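Local coordinates for protein citryl-spermidine/3,4-dihydroxybenzoyl-citryl-spermidine:spermidine ligase (Bacillus anthracis, PDB 3TO3) that catalyses the ATP-dependent condensation of spermidine with citryl-spermidine intermediates, a step in making the siderophore petrobactin, at residues B[341-349]-B[453-461]; B[435-443]-B[507-516]. All coordinates share one frame; numbering follows the deposited sequence.

Contact 1. Residues B[341-349]-B[453-461]; sequences ESRVILLKE and VRIALKDFH. With ATP (adenosine-5'-triphosphate), chain E.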
loop_
_atom_site.group_PDB
_atom_site.type_symbol
_atom_site.label_atom_id
_atom_site.label_comp_id
_atom_site.label_asym_id
_atom_site.label_seq_id
_atom_site.Cartn_x
_atom_site.Cartn_y
_atom_site.Cartn_z
ATOM N N GLU B 341 36.722 -23.532 24.729
ATOM C CA GLU B 341 35.845 -24.699 24.899
ATOM C C GLU B 341 34.632 -24.667 23.944
ATOM O O GLU B 341 34.460 -25.581 23.127
ATOM C CB GLU B 341 35.322 -24.790 26.335
ATOM C CG GLU B 341 36.391 -24.795 27.407
ATOM C CD GLU B 341 35.806 -24.902 28.820
ATOM O OE1 GLU B 341 36.397 -24.299 29.746
ATOM O OE2 GLU B 341 34.761 -25.579 29.008
ATOM N N SER B 342 33.773 -23.655 24.115
ATOM C CA SER B 342 32.600 -23.384 23.269
ATOM C C SER B 342 32.918 -23.102 21.814
ATOM O O SER B 342 32.285 -23.642 20.919
ATOM C CB SER B 342 31.861 -22.165 23.796
ATOM O OG SER B 342 30.788 -22.587 24.601
ATOM N N ARG B 343 33.877 -22.219 21.581
ATOM C CA ARG B 343 34.287 -21.893 20.220
ATOM C C ARG B 343 33.126 -21.262 19.450
ATOM O O ARG B 343 32.960 -21.475 18.250
ATOM C CB ARG B 343 34.830 -23.136 19.508
ATOM C CG ARG B 343 36.063 -23.747 20.187
ATOM C CD ARG B 343 36.260 -25.196 19.792
ATOM N NE ARG B 343 36.054 -25.420 18.366
ATOM C CZ ARG B 343 35.496 -26.514 17.861
ATOM N NH1 ARG B 343 35.082 -27.489 18.666
ATOM N NH2 ARG B 343 35.355 -26.638 16.550
ATOM N N VAL B 344 32.335 -20.474 20.171
ATOM C CA VAL B 344 31.264 -19.696 19.595
ATOM C C VAL B 344 31.730 -18.840 18.420
ATOM O O VAL B 344 32.791 -18.239 18.473
ATOM C CB VAL B 344 30.714 -18.745 20.661
ATOM C CG1 VAL B 344 29.645 -17.854 20.063
ATOM C CG2 VAL B 344 30.163 -19.552 21.826
ATOM N N ILE B 345 30.932 -18.801 17.353
ATOM C CA ILE B 345 31.203 -17.947 16.199
ATOM C C ILE B 345 30.267 -16.750 16.275
ATOM O O ILE B 345 29.085 -16.936 16.498
ATOM C CB ILE B 345 30.872 -18.676 14.904
ATOM C CG1 ILE B 345 31.716 -19.930 14.766
ATOM C CG2 ILE B 345 31.022 -17.755 13.684
ATOM C CD1 ILE B 345 31.082 -20.926 13.818
ATOM N N LEU B 346 30.784 -15.530 16.136
ATOM C CA LEU B 346 29.904 -14.357 15.999
ATOM C C LEU B 346 30.053 -13.808 14.589
ATOM O O LEU B 346 31.131 -13.360 14.241
ATOM C CB LEU B 346 30.275 -13.277 17.009
ATOM C CG LEU B 346 30.174 -13.669 18.479
ATOM C CD1 LEU B 346 30.490 -12.467 19.312
ATOM C CD2 LEU B 346 28.817 -14.177 18.833
ATOM N N LEU B 347 29.015 -13.850 13.755
ATOM C CA LEU B 347 29.233 -13.358 12.391
ATOM C C LEU B 347 29.188 -11.833 12.503
ATOM O O LEU B 347 28.142 -11.235 12.800
ATOM C CB LEU B 347 28.138 -13.855 11.443
ATOM C CG LEU B 347 28.007 -15.368 11.357
ATOM C CD1 LEU B 347 26.825 -15.745 10.505
ATOM C CD2 LEU B 347 29.328 -15.989 10.803
ATOM N N LYS B 348 30.318 -11.197 12.219
ATOM C CA LYS B 348 30.466 -9.801 12.561
ATOM C C LYS B 348 29.758 -8.959 11.514
ATOM O O LYS B 348 29.907 -9.226 10.318
ATOM C CB LYS B 348 31.943 -9.409 12.662
ATOM C CG LYS B 348 32.703 -10.043 13.830
ATOM C CD LYS B 348 34.160 -9.519 13.880
ATOM C CE LYS B 348 35.137 -10.489 14.596
ATOM N NZ LYS B 348 35.621 -11.665 13.785
ATOM N N GLU B 349 29.014 -7.943 11.958
ATOM C CA GLU B 349 28.484 -6.988 11.019
ATOM C C GLU B 349 29.602 -5.956 11.025
ATOM O O GLU B 349 29.620 -5.053 11.845
ATOM C CB GLU B 349 27.181 -6.425 11.653
ATOM C CG GLU B 349 26.017 -7.489 11.643
ATOM C CD GLU B 349 24.936 -7.344 12.726
ATOM O OE1 GLU B 349 24.803 -6.312 13.414
ATOM O OE2 GLU B 349 24.180 -8.304 12.901
ATOM N N VAL B 453 28.471 -29.406 17.037
ATOM C CA VAL B 453 29.836 -28.966 17.298
ATOM C C VAL B 453 29.895 -27.645 18.072
ATOM O O VAL B 453 30.516 -27.562 19.136
ATOM C CB VAL B 453 30.687 -28.910 16.006
ATOM C CG1 VAL B 453 32.102 -28.435 16.314
ATOM C CG2 VAL B 453 30.735 -30.294 15.356
ATOM N N ARG B 454 29.321 -26.595 17.482
ATOM C CA ARG B 454 29.411 -25.250 18.016
ATOM C C ARG B 454 28.270 -24.385 17.449
ATOM O O ARG B 454 27.566 -24.804 16.517
ATOM C CB ARG B 454 30.805 -24.660 17.712
ATOM C CG ARG B 454 31.077 -24.469 16.220
ATOM C CD ARG B 454 32.528 -24.670 15.886
ATOM N NE ARG B 454 33.327 -23.464 16.075
ATOM C CZ ARG B 454 34.132 -22.945 15.155
ATOM N NH1 ARG B 454 34.243 -23.511 13.957
ATOM N NH2 ARG B 454 34.817 -21.854 15.433
ATOM N N ILE B 455 28.060 -23.212 18.053
ATOM C CA ILE B 455 27.007 -22.288 17.641
ATOM C C ILE B 455 27.534 -20.992 16.978
ATOM O O ILE B 455 28.590 -20.464 17.340
ATOM C CB ILE B 455 26.105 -21.933 18.838
ATOM C CG1 ILE B 455 24.730 -21.527 18.343
ATOM C CG2 ILE B 455 26.730 -20.865 19.709
ATOM C CD1 ILE B 455 24.090 -22.624 17.489
ATOM N N ALA B 456 26.806 -20.486 15.993
ATOM C CA ALA B 456 27.180 -19.225 15.356
ATOM C C ALA B 456 26.012 -18.293 15.532
ATOM O O ALA B 456 24.874 -18.713 15.387
ATOM C CB ALA B 456 27.463 -19.419 13.895
ATOM N N LEU B 457 26.285 -17.040 15.878
ATOM C CA LEU B 457 25.220 -16.094 16.208
ATOM C C LEU B 457 25.285 -14.927 15.259
ATOM O O LEU B 457 26.363 -14.566 14.775
ATOM C CB LEU B 457 25.341 -15.621 17.654
ATOM C CG LEU B 457 25.390 -16.761 18.675
ATOM C CD1 LEU B 457 26.160 -16.340 19.899
ATOM C CD2 LEU B 457 23.981 -17.205 19.028
ATOM N N LYS B 458 24.130 -14.365 14.949
ATOM C CA LYS B 458 24.069 -13.236 14.027
ATOM C C LYS B 458 22.939 -12.302 14.431
ATOM O O LYS B 458 22.197 -12.612 15.371
ATOM C CB LYS B 458 23.893 -13.708 12.578
ATOM C CG LYS B 458 22.678 -14.632 12.315
ATOM C CD LYS B 458 22.651 -14.972 10.806
ATOM C CE LYS B 458 21.364 -15.720 10.368
ATOM N NZ LYS B 458 20.141 -14.847 10.453
ATOM N N ASP B 459 22.809 -11.200 13.682
ATOM C CA ASP B 459 21.854 -10.121 13.933
ATOM C C ASP B 459 21.937 -9.490 15.327
ATOM O O ASP B 459 21.043 -9.684 16.154
ATOM C CB ASP B 459 20.419 -10.576 13.631
ATOM C CG ASP B 459 20.134 -10.657 12.139
ATOM O OD1 ASP B 459 20.625 -9.789 11.381
ATOM O OD2 ASP B 459 19.431 -11.601 11.715
ATOM N N PHE B 460 23.042 -8.795 15.589
ATOM C CA PHE B 460 23.293 -7.978 16.801
ATOM C C PHE B 460 22.744 -6.548 16.787
ATOM O O PHE B 460 22.348 -6.002 17.812
ATOM C CB PHE B 460 24.802 -7.950 17.079
ATOM C CG PHE B 460 25.435 -9.292 16.905
ATOM C CD1 PHE B 460 24.888 -10.393 17.543
ATOM C CD2 PHE B 460 26.507 -9.475 16.040
ATOM C CE1 PHE B 460 25.454 -11.653 17.375
ATOM C CE2 PHE B 460 27.060 -10.733 15.852
ATOM C CZ PHE B 460 26.537 -11.823 16.515
ATOM N N HIS B 461 22.757 -5.930 15.619
ATOM C CA HIS B 461 22.588 -4.510 15.567
ATOM C C HIS B 461 21.237 -4.053 16.136
ATOM O O HIS B 461 21.158 -3.006 16.785
ATOM C CB HIS B 461 22.813 -4.008 14.139
ATOM C CG HIS B 461 21.709 -4.361 13.204
ATOM N ND1 HIS B 461 21.601 -5.605 12.616
ATOM C CD2 HIS B 461 20.648 -3.644 12.770
ATOM C CE1 HIS B 461 20.525 -5.637 11.850
ATOM N NE2 HIS B 461 19.925 -4.460 11.931
HETATM P PB ATP E . 16.533 -10.068 9.778
HETATM O O1B ATP E . 16.468 -9.442 8.408
HETATM O O2B ATP E . 16.558 -8.986 10.826
HETATM O O3B ATP E . 17.807 -10.985 9.878
HETATM P PA ATP E . 13.854 -10.458 10.022
HETATM O O1A ATP E . 13.795 -9.206 9.169
HETATM O O2A ATP E . 13.404 -10.213 11.457
HETATM O O3A ATP E . 15.309 -11.006 10.035
HETATM O "O5'" ATP E . 12.913 -11.519 9.346
HETATM C "C5'" ATP E . 13.175 -12.869 9.454
HETATM C "C4'" ATP E . 12.100 -13.755 9.164
HETATM O "O4'" ATP E . 12.368 -15.069 9.762
HETATM C "C3'" ATP E . 10.843 -13.273 9.781
HETATM O "O3'" ATP E . 9.891 -13.066 8.811
HETATM C "C2'" ATP E . 10.437 -14.346 10.706
HETATM O "O2'" ATP E . 9.079 -14.483 10.729
HETATM C "C1'" ATP E . 11.102 -15.541 10.114
HETATM N N9 ATP E . 11.167 -16.702 10.960
HETATM C C8 ATP E . 10.774 -17.931 10.583
HETATM N N7 ATP E . 10.978 -18.763 11.613
HETATM C C5 ATP E . 11.510 -18.073 12.647
HETATM C C6 ATP E . 11.917 -18.439 13.939
HETATM N N6 ATP E . 11.783 -19.805 14.363
HETATM N N1 ATP E . 12.426 -17.493 14.761
HETATM C C2 ATP E . 12.541 -16.214 14.346
HETATM N N3 ATP E . 12.155 -15.831 13.108
HETATM C C4 ATP E . 11.637 -16.736 12.236
HETATM O O HOH W 1 29.470 -22.923 20.356
HETATM O O HOH W 2 32.559 -26.645 20.827
HETATM O O HOH W 3 25.406 -10.845 12.762
#
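I345 and L346 pair in parallel with A456 and L457, joining strands 345-355 and 451-457 as neighbours in the mixed sheet through three backbone hydrogen bonds: I345 N to I455 O, L457 N to I345 O, and L347 N to L457 O. A water extends the ladder, accepting from I455 N and donating to S342 O. Apolar groups flank this seam, with I345 CB on A456 CB (3.6 Å) and, on the other face, L346 CD2 against L457 CD1 (3.6 Å). V453 and R454 both face V446 in a classic beta bulge. R454 CG sits between the backbone N and the carbonyl carbon (chi1 65°) and the chain bends at chi2 and chi3, bringing NE to R343 O (3.0 Å), close to the guanidinium plane; I345 CG1 covers one face of that group. Beyond the strands, the E349 carboxylate accepts backbone N-H groups of the turn: OE2 takes F460 N on its syn side (3.0 Å) and OE1, weakly, H461 N. These bonds probably help to hold the turn carrying D459, which lines the magnesium and ATP sites. R371, salt-bridged to both carboxylates, and K299, paired with D459, probably offset the like charges of E349 and D459.

Contact 2. Residues B[435-443]-B[507-516]; sequences ALESHGQNM and MVLDALFLFN. With ATP (adenosine-5'-triphosphate), chain E.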
loop_
_atom_site.group_PDB
_atom_site.type_symbol
_atom_site.label_atom_id
_atom_site.label_comp_id
_atom_site.label_asym_id
_atom_site.label_seq_id
_atom_site.Cartn_x
_atom_site.Cartn_y
_atom_site.Cartn_z
ATOM N N ALA B 435 22.616 -9.984 26.733
ATOM C CA ALA B 435 21.646 -10.906 26.156
ATOM C C ALA B 435 21.484 -10.626 24.669
ATOM O O ALA B 435 20.958 -9.594 24.265
ATOM C CB ALA B 435 20.345 -10.810 26.865
ATOM N N LEU B 436 21.990 -11.542 23.857
ATOM C CA LEU B 436 21.797 -11.493 22.426
ATOM C C LEU B 436 20.381 -11.945 22.221
ATOM O O LEU B 436 19.868 -12.737 23.017
ATOM C CB LEU B 436 22.770 -12.445 21.735
ATOM C CG LEU B 436 24.221 -12.083 22.092
ATOM C CD1 LEU B 436 25.201 -13.068 21.512
ATOM C CD2 LEU B 436 24.518 -10.668 21.617
ATOM N N GLU B 437 19.750 -11.466 21.156
ATOM C CA GLU B 437 18.412 -11.914 20.873
ATOM C C GLU B 437 18.616 -13.314 20.292
ATOM O O GLU B 437 19.222 -13.531 19.253
ATOM C CB GLU B 437 17.784 -11.007 19.838
ATOM C CG GLU B 437 16.280 -10.921 19.889
ATOM C CD GLU B 437 15.710 -10.197 18.665
ATOM O OE1 GLU B 437 14.468 -10.133 18.542
ATOM O OE2 GLU B 437 16.506 -9.701 17.825
ATOM N N SER B 438 18.084 -14.247 21.044
ATOM C CA SER B 438 18.292 -15.684 20.967
ATOM C C SER B 438 17.219 -16.480 20.224
ATOM O O SER B 438 17.063 -17.672 20.479
ATOM C CB SER B 438 18.715 -16.289 22.307
ATOM O OG SER B 438 18.122 -15.597 23.402
ATOM N N HIS B 439 16.392 -15.811 19.429
ATOM C CA HIS B 439 15.336 -16.536 18.730
ATOM C C HIS B 439 15.971 -17.474 17.686
ATOM O O HIS B 439 17.197 -17.500 17.504
ATOM C CB HIS B 439 14.371 -15.577 18.028
ATOM C CG HIS B 439 13.659 -14.611 18.938
ATOM N ND1 HIS B 439 13.793 -13.244 18.817
ATOM C CD2 HIS B 439 12.758 -14.808 19.933
ATOM C CE1 HIS B 439 13.027 -12.640 19.711
ATOM N NE2 HIS B 439 12.381 -13.565 20.396
ATOM N N GLY B 440 15.140 -18.245 16.994
ATOM C CA GLY B 440 15.640 -19.267 16.091
ATOM C C GLY B 440 16.418 -18.799 14.873
ATOM O O GLY B 440 17.325 -19.499 14.406
ATOM N N GLN B 441 16.077 -17.621 14.360
ATOM C CA GLN B 441 16.659 -17.148 13.116
ATOM C C GLN B 441 17.998 -16.431 13.344
ATOM O O GLN B 441 18.697 -16.088 12.388
ATOM C CB GLN B 441 15.659 -16.240 12.383
ATOM C CG GLN B 441 15.668 -16.393 10.851
ATOM C CD GLN B 441 16.474 -15.296 10.136
ATOM O OE1 GLN B 441 16.670 -14.203 10.678
ATOM N NE2 GLN B 441 16.941 -15.589 8.914
ATOM N N ASN B 442 18.358 -16.214 14.609
ATOM C CA ASN B 442 19.629 -15.581 14.952
ATOM C C ASN B 442 20.765 -16.561 15.202
ATOM O O ASN B 442 21.880 -16.159 15.560
ATOM C CB ASN B 442 19.475 -14.713 16.195
ATOM C CG ASN B 442 18.599 -13.518 15.942
ATOM O OD1 ASN B 442 18.002 -12.957 16.866
ATOM N ND2 ASN B 442 18.481 -13.142 14.666
HETATM N N MSE B 443 20.470 -17.846 15.046
HETATM C CA MSE B 443 21.371 -18.872 15.513
HETATM C C MSE B 443 21.588 -19.888 14.414
HETATM O O MSE B 443 20.661 -20.274 13.704
HETATM C CB MSE B 443 20.797 -19.558 16.753
HETATM C CG MSE B 443 20.740 -18.677 17.986
HETATM SE SE MSE B 443 19.805 -19.505 19.538
HETATM C CE MSE B 443 21.023 -20.964 19.950
HETATM N N MSE B 507 15.058 -12.472 28.422
HETATM C CA MSE B 507 15.656 -12.849 27.143
HETATM C C MSE B 507 15.965 -14.348 27.085
HETATM O O MSE B 507 15.869 -14.989 26.026
HETATM C CB MSE B 507 16.916 -12.043 26.834
HETATM C CG MSE B 507 17.405 -12.196 25.383
HETATM SE SE MSE B 507 16.268 -11.229 24.094
HETATM C CE MSE B 507 17.070 -9.442 24.305
ATOM N N VAL B 508 16.342 -14.919 28.220
ATOM C CA VAL B 508 16.556 -16.349 28.259
ATOM C C VAL B 508 15.235 -17.191 28.195
ATOM O O VAL B 508 15.087 -18.095 27.350
ATOM C CB VAL B 508 17.441 -16.749 29.454
ATOM C CG1 VAL B 508 17.480 -18.262 29.592
ATOM C CG2 VAL B 508 18.889 -16.165 29.282
ATOM N N LEU B 509 14.293 -16.891 29.086
ATOM C CA LEU B 509 13.079 -17.678 29.199
ATOM C C LEU B 509 12.229 -17.493 27.951
ATOM O O LEU B 509 11.780 -18.474 27.354
ATOM C CB LEU B 509 12.267 -17.309 30.455
ATOM C CG LEU B 509 13.006 -17.605 31.758
ATOM C CD1 LEU B 509 12.064 -17.333 32.944
ATOM C CD2 LEU B 509 13.565 -19.036 31.789
ATOM N N ASP B 510 12.022 -16.233 27.582
ATOM C CA ASP B 510 11.125 -15.837 26.505
ATOM C C ASP B 510 11.717 -16.017 25.111
ATOM O O ASP B 510 11.102 -16.580 24.232
ATOM C CB ASP B 510 10.744 -14.366 26.706
ATOM C CG ASP B 510 9.343 -14.043 26.239
ATOM O OD1 ASP B 510 8.460 -14.896 26.384
ATOM O OD2 ASP B 510 9.115 -12.916 25.752
ATOM N N ALA B 511 12.921 -15.542 24.888
ATOM C CA ALA B 511 13.426 -15.591 23.535
ATOM C C ALA B 511 14.079 -16.954 23.238
ATOM O O ALA B 511 13.661 -17.674 22.325
ATOM C CB ALA B 511 14.342 -14.438 23.246
ATOM N N LEU B 512 15.121 -17.288 23.983
ATOM C CA LEU B 512 15.796 -18.571 23.785
ATOM C C LEU B 512 14.872 -19.796 23.904
ATOM O O LEU B 512 14.929 -20.692 23.057
ATOM C CB LEU B 512 16.982 -18.719 24.744
ATOM C CG LEU B 512 17.858 -19.962 24.546
ATOM C CD1 LEU B 512 18.556 -20.013 23.150
ATOM C CD2 LEU B 512 18.892 -20.047 25.681
ATOM N N PHE B 513 14.038 -19.828 24.942
ATOM C CA PHE B 513 13.301 -21.045 25.317
ATOM C C PHE B 513 11.882 -21.059 24.791
ATOM O O PHE B 513 11.589 -21.799 23.883
ATOM C CB PHE B 513 13.324 -21.276 26.832
ATOM C CG PHE B 513 14.652 -21.789 27.339
ATOM C CD1 PHE B 513 15.424 -22.625 26.557
ATOM C CD2 PHE B 513 15.133 -21.417 28.571
ATOM C CE1 PHE B 513 16.642 -23.103 27.000
ATOM C CE2 PHE B 513 16.348 -21.873 29.013
ATOM C CZ PHE B 513 17.112 -22.721 28.226
ATOM N N LEU B 514 11.030 -20.204 25.336
ATOM C CA LEU B 514 9.633 -20.169 24.969
ATOM C C LEU B 514 9.398 -20.089 23.448
ATOM O O LEU B 514 8.678 -20.906 22.912
ATOM C CB LEU B 514 8.912 -19.039 25.730
ATOM C CG LEU B 514 7.377 -19.002 25.684
ATOM C CD1 LEU B 514 6.799 -18.107 26.787
ATOM C CD2 LEU B 514 6.910 -18.502 24.341
ATOM N N PHE B 515 9.994 -19.130 22.749
ATOM C CA PHE B 515 9.719 -18.981 21.301
ATOM C C PHE B 515 10.655 -19.753 20.380
ATOM O O PHE B 515 10.491 -19.704 19.173
ATOM C CB PHE B 515 9.729 -17.503 20.847
ATOM C CG PHE B 515 8.607 -16.695 21.413
ATOM C CD1 PHE B 515 7.285 -17.027 21.135
ATOM C CD2 PHE B 515 8.869 -15.597 22.249
ATOM C CE1 PHE B 515 6.236 -16.283 21.684
ATOM C CE2 PHE B 515 7.827 -14.838 22.798
ATOM C CZ PHE B 515 6.511 -15.180 22.520
ATOM N N ASN B 516 11.666 -20.409 20.932
ATOM C CA ASN B 516 12.621 -21.069 20.075
ATOM C C ASN B 516 12.906 -22.541 20.462
ATOM O O ASN B 516 12.352 -23.445 19.855
ATOM C CB ASN B 516 13.869 -20.200 20.094
ATOM C CG ASN B 516 15.003 -20.785 19.344
ATOM O OD1 ASN B 516 14.816 -21.607 18.460
ATOM N ND2 ASN B 516 16.217 -20.346 19.681
HETATM P PB ATP E . 16.533 -10.068 9.778
HETATM O O1B ATP E . 16.468 -9.442 8.408
HETATM O O2B ATP E . 16.558 -8.986 10.826
HETATM O O3B ATP E . 17.807 -10.985 9.878
HETATM P PA ATP E . 13.854 -10.458 10.022
HETATM O O1A ATP E . 13.795 -9.206 9.169
HETATM O O2A ATP E . 13.404 -10.213 11.457
HETATM O O3A ATP E . 15.309 -11.006 10.035
HETATM O "O5'" ATP E . 12.913 -11.519 9.346
HETATM C "C5'" ATP E . 13.175 -12.869 9.454
HETATM C "C4'" ATP E . 12.100 -13.755 9.164
HETATM O "O4'" ATP E . 12.368 -15.069 9.762
HETATM C "C3'" ATP E . 10.843 -13.273 9.781
HETATM O "O3'" ATP E . 9.891 -13.066 8.811
HETATM C "C2'" ATP E . 10.437 -14.346 10.706
HETATM O "O2'" ATP E . 9.079 -14.483 10.729
HETATM C "C1'" ATP E . 11.102 -15.541 10.114
HETATM N N9 ATP E . 11.167 -16.702 10.960
HETATM C C8 ATP E . 10.774 -17.931 10.583
HETATM N N7 ATP E . 10.978 -18.763 11.613
HETATM C C5 ATP E . 11.510 -18.073 12.647
HETATM C C6 ATP E . 11.917 -18.439 13.939
HETATM N N6 ATP E . 11.783 -19.805 14.363
HETATM N N1 ATP E . 12.426 -17.493 14.761
HETATM C C2 ATP E . 12.541 -16.214 14.346
HETATM N N3 ATP E . 12.155 -15.831 13.108
HETATM C C4 ATP E . 11.637 -16.736 12.236
#
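N516 holds its CG anti to the backbone N (chi1 175°), which carries the amide from the helix to the loop at S438–G440. M507, a selenomethionine here, starts out the same way (chi1 -168°) but then bends at chi2 and chi3, curling its selenium over the chain at L436 and E437. The one hydrogen bond between the segments runs from N516 ND2 to S438 O (2.9 Å); the donor lies in the carbonyl plane, whereas S438 O is tilted 28° out of the amide plane. The other end of this amide, OD1, packs against G440 CA (3.4 Å) and is hydrogen-bonded to the hydroxyl of Y391, an ATP-binding residue.

The remaining contacts are mostly apolar. M507 CG rests on A435 CB (3.6 Å), and its SE lies 3.9 Å from E437 CA. S438 turns toward the helix, its CB near L512 CD1 and its OG 3.6 Å from L512 CB; OG also donates a weak bond back to L436 O. In the conformer given, H439 NE2 lies 3.6 Å from A511 CB. SE of M443, also a selenomethionine, meets L512 CD1 at 3.9 Å, the side chains crossing at about a right angle. The helix backbone has a wider pi-type turn here, with L512 N bonded to M507 O.

G440 and Q441 belong to the ATP pocket, and Q441 and N442 to the magnesium site. G440 N lies 3.6 Å from ATP N1, so the loop backbone borders the adenine. With both ends of its amide engaged, N516 is fixed in rotation and ties the nucleotide-binding loop and Y391 to helix 502-528.

How the contacts relate
The centres of contacts 1 and 2 lie 14 Å apart, and their segments alternate along the chain: 341-349, 435-443, 453-461, 507-516. Strand 443-448 leads from the loop of contact 2 into antiparallel pairing with strand 451-457, which in turn runs parallel to strand 345-355, so one mixed sheet connects both sites. The two touch directly, K458 NZ probably bonding to Q441 O (2.7 Å) and K458 N to N442 O (2.9 Å). Together they supply Q441, N442 and D459, the residues of the magnesium site, and both border ATP. The nucleotide site thus draws on the sheet through contact 1 and on helix 502-528 through contact 2.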